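Local coordinates for AvrRxo1-ORF1 (PDB 4Z8Q), which is a bacterial type III effector with a zeta-toxin-like kinase fold, probably a toxic phosphotransferase, that forms a complex with its partner AvrRxo1-ORF2, at the interface of chains A and B. Coordinates in Å, arbitrary orientation; residue numbers count along the deposited sequence, not the author numbering. Chains: chain A, AvrRxo1-ORF1; chain B, AvrRxo1-ORF2.

The interface of chains A and B. Residues chain A 225, 267, 270-271, 274-275; chain B 12, 16, 19-20.
A helix-packing interface joins AvrRxo1-ORF1 to AvrRxo1-ORF2: one side of the long chain B helix 6-38 lies against chain A helix 267-272, the loop after it and the start of helix 224-233, one of the contacts that join the two proteins. B:Leu16 is the apolar knob. With CG anti to the backbone N (chi1 -179°), its CD2 branch points at A:Thr274 and lies 3.7 Å from CD2 of the A:Tyr270 ring, while CD1 rests on the aliphatic stem of A:Glu271. A:Met225, modelled as selenomethionine, crosses it at about a right angle; its long, flexible thioether chain brings SE against CG of B:Leu16 and CE near CB and CD2. One turn earlier, B:Phe12 offers a ring face to the small methyl of A:Ala267, 3.7 Å from CZ to CB and offset toward the rim.

Polar groups border this patch. The A:Thr274 hydroxyl OG1 (chi1 52°) relays a bond: it accepts from B:Asn20 ND2 at 3.0 Å, nearly in the amide plane, and donates to A:Tyr270 O at 2.8 Å, which restrains it. The amide can also accept: B:Asn20 OD1 lies 2.6 Å from the oxygen of water 1, which bridges to the A:Glu271 backbone O. The long, extended A:Glu271 carboxylate reaches B:Arg19, OE2 3.3 Å from NE and planes 78° apart: a salt bridge over the guanidinium face, not edge to edge, probably more electrostatic than directional. Together these contacts should help hold the partner's long helix on AvrRxo1-ORF1.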
HETATM    1  N   MSE A 225      -0.211  16.761  -7.123  1.00 18.54           N
HETATM    2  CA  MSE A 225       1.090  17.336  -7.481  1.00 15.72           C
HETATM    3  C   MSE A 225       1.023  18.356  -8.614  1.00 17.12           C
HETATM    4  O   MSE A 225       1.859  19.249  -8.675  1.00 16.41           O
HETATM    5  CB  MSE A 225       2.114  16.237  -7.751  1.00 19.45           C
HETATM    6  CG  MSE A 225       2.373  15.439  -6.477  1.00 21.43           C
HETATM    7 SE   MSE A 225       3.759  14.065  -6.667  1.00 30.81          SE
HETATM    8  CE  MSE A 225       5.261  15.197  -6.296  1.00 17.27           C
ATOM      9  N   ALA A 267       7.846  14.194   4.524  1.00 20.71           N
ATOM     10  CA  ALA A 267       8.051  13.484   3.273  1.00 22.46           C
ATOM     11  C   ALA A 267       7.367  12.122   3.216  1.00 20.45           C
ATOM     12  O   ALA A 267       6.942  11.687   2.147  1.00 18.57           O
ATOM     13  CB  ALA A 267       9.552  13.353   2.971  1.00 24.00           C
ATOM     14  N   TYR A 270       3.880  12.870   2.381  1.00 17.44           N
ATOM     15  CA  TYR A 270       3.829  13.436   1.026  1.00 16.30           C
ATOM     16  C   TYR A 270       3.821  12.320  -0.002  1.00 17.13           C
ATOM     17  O   TYR A 270       3.053  12.355  -0.971  1.00 17.56           O
ATOM     18  CB  TYR A 270       5.020  14.367   0.802  1.00 14.14           C
ATOM     19  CG  TYR A 270       4.926  15.235  -0.435  1.00 15.57           C
ATOM     20  CD1 TYR A 270       3.736  15.870  -0.788  1.00 14.39           C
ATOM     21  CD2 TYR A 270       6.035  15.441  -1.233  1.00 17.49           C
ATOM     22  CE1 TYR A 270       3.660  16.666  -1.925  1.00 15.58           C
ATOM     23  CE2 TYR A 270       5.979  16.239  -2.344  1.00 15.76           C
ATOM     24  CZ  TYR A 270       4.796  16.851  -2.695  1.00 16.18           C
ATOM     25  OH  TYR A 270       4.784  17.650  -3.826  1.00 16.65           O
ATOM     26  N   GLU A 271       4.655  11.312   0.210  1.00 19.09           N
ATOM     27  CA  GLU A 271       4.660  10.161  -0.693  1.00 18.67           C
ATOM     28  C   GLU A 271       3.302   9.435  -0.672  1.00 18.28           C
ATOM     29  O   GLU A 271       2.779   9.019  -1.712  1.00 20.48           O
ATOM     30  CB  GLU A 271       5.805   9.202  -0.330  1.00 18.12           C
ATOM     31  CG  GLU A 271       5.875   7.969  -1.220  1.00 23.89           C
ATOM     32  CD  GLU A 271       7.157   7.160  -1.012  1.00 27.82           C
ATOM     33  OE1 GLU A 271       7.995   7.592  -0.202  1.00 26.99           O
ATOM     34  OE2 GLU A 271       7.326   6.093  -1.658  1.00 26.92           O
ATOM     35  N   THR A 274      -0.071  11.590  -2.145  1.00 15.66           N
ATOM     36  CA  THR A 274      -0.073  11.958  -3.564  1.00 16.97           C
ATOM     37  C   THR A 274      -0.420  10.775  -4.477  1.00 21.47           C
ATOM     38  O   THR A 274      -0.255  10.851  -5.693  1.00 21.73           O
ATOM     39  CB  THR A 274       1.257  12.564  -3.989  1.00 18.65           C
ATOM     40  OG1 THR A 274       2.316  11.689  -3.602  1.00 18.57           O
ATOM     41  CG2 THR A 274       1.457  13.942  -3.322  1.00 15.71           C
ATOM     42  N   SER A 275      -0.920   9.684  -3.906  1.00 23.90           N
ATOM     43  CA  SER A 275      -1.397   8.586  -4.745  1.00 27.55           C
ATOM     44  C   SER A 275      -2.625   7.904  -4.157  1.00 25.92           C
ATOM     45  O   SER A 275      -2.796   7.880  -2.939  1.00 26.09           O
ATOM     46  CB  SER A 275      -0.272   7.582  -5.015  1.00 30.76           C
ATOM     47  OG  SER A 275      -0.104   6.692  -3.936  1.00 39.59           O
TER
ATOM     48  N   PHE B  12      13.068  15.594  -4.217  1.00 16.74           N
ATOM     49  CA  PHE B  12      12.103  14.614  -3.699  1.00 16.72           C
ATOM     50  C   PHE B  12      10.823  14.699  -4.498  1.00 17.17           C
ATOM     51  O   PHE B  12      10.224  13.682  -4.842  1.00 20.02           O
ATOM     52  CB  PHE B  12      11.776  14.876  -2.234  1.00 17.30           C
ATOM     53  CG  PHE B  12      11.099  13.706  -1.541  1.00 18.42           C
ATOM     54  CD1 PHE B  12      11.857  12.655  -1.041  1.00 21.19           C
ATOM     55  CD2 PHE B  12       9.723  13.671  -1.374  1.00 20.30           C
ATOM     56  CE1 PHE B  12      11.251  11.578  -0.385  1.00 22.03           C
ATOM     57  CE2 PHE B  12       9.108  12.586  -0.728  1.00 19.84           C
ATOM     58  CZ  PHE B  12       9.885  11.550  -0.231  1.00 15.83           C
ATOM     59  N   LEU B  16       9.242  11.832  -6.858  1.00 17.42           N
ATOM     60  CA  LEU B  16       7.939  11.343  -6.462  1.00 17.61           C
ATOM     61  C   LEU B  16       6.957  11.497  -7.621  1.00 17.44           C
ATOM     62  O   LEU B  16       6.115  10.649  -7.826  1.00 18.41           O
ATOM     63  CB  LEU B  16       7.446  12.083  -5.211  1.00 16.50           C
ATOM     64  CG  LEU B  16       6.104  11.658  -4.654  1.00 18.58           C
ATOM     65  CD1 LEU B  16       6.109  10.154  -4.318  1.00 19.71           C
ATOM     66  CD2 LEU B  16       5.754  12.508  -3.424  1.00 16.58           C
ATOM     67  N   ARG B  19       7.604   8.498  -9.875  1.00 19.63           N
ATOM     68  CA  ARG B  19       7.036   7.300  -9.275  1.00 21.19           C
ATOM     69  C   ARG B  19       5.531   7.257  -9.509  1.00 22.96           C
ATOM     70  O   ARG B  19       5.002   6.254  -9.987  1.00 20.03           O
ATOM     71  CB  ARG B  19       7.316   7.296  -7.775  1.00 21.41           C
ATOM     72  CG  ARG B  19       6.584   6.217  -6.979  1.00 22.12           C
ATOM     73  CD  ARG B  19       6.690   6.510  -5.488  1.00 20.90           C
ATOM     74  NE  ARG B  19       6.245   5.390  -4.654  1.00 20.89           N
ATOM     75  CZ  ARG B  19       7.027   4.366  -4.310  1.00 23.88           C
ATOM     76  NH1 ARG B  19       8.294   4.314  -4.724  1.00 23.03           N
ATOM     77  NH2 ARG B  19       6.551   3.398  -3.546  1.00 29.08           N
ATOM     78  N   ASN B  20       4.844   8.353  -9.192  1.00 20.06           N
ATOM     79  CA  ASN B  20       3.387   8.364  -9.288  1.00 21.51           C
ATOM     80  C   ASN B  20       2.921   8.279 -10.730  1.00 18.73           C
ATOM     81  O   ASN B  20       1.892   7.686 -11.012  1.00 23.71           O
ATOM     82  CB  ASN B  20       2.796   9.597  -8.584  1.00 22.06           C
ATOM     83  CG  ASN B  20       2.910   9.506  -7.073  1.00 22.78           C
ATOM     84  OD1 ASN B  20       3.046   8.408  -6.516  1.00 21.25           O
ATOM     85  ND2 ASN B  20       2.843  10.652  -6.399  1.00 23.31           N
TER
HETATM   86  O   HOH W   1       3.113   7.757  -4.024  1.00 26.84           O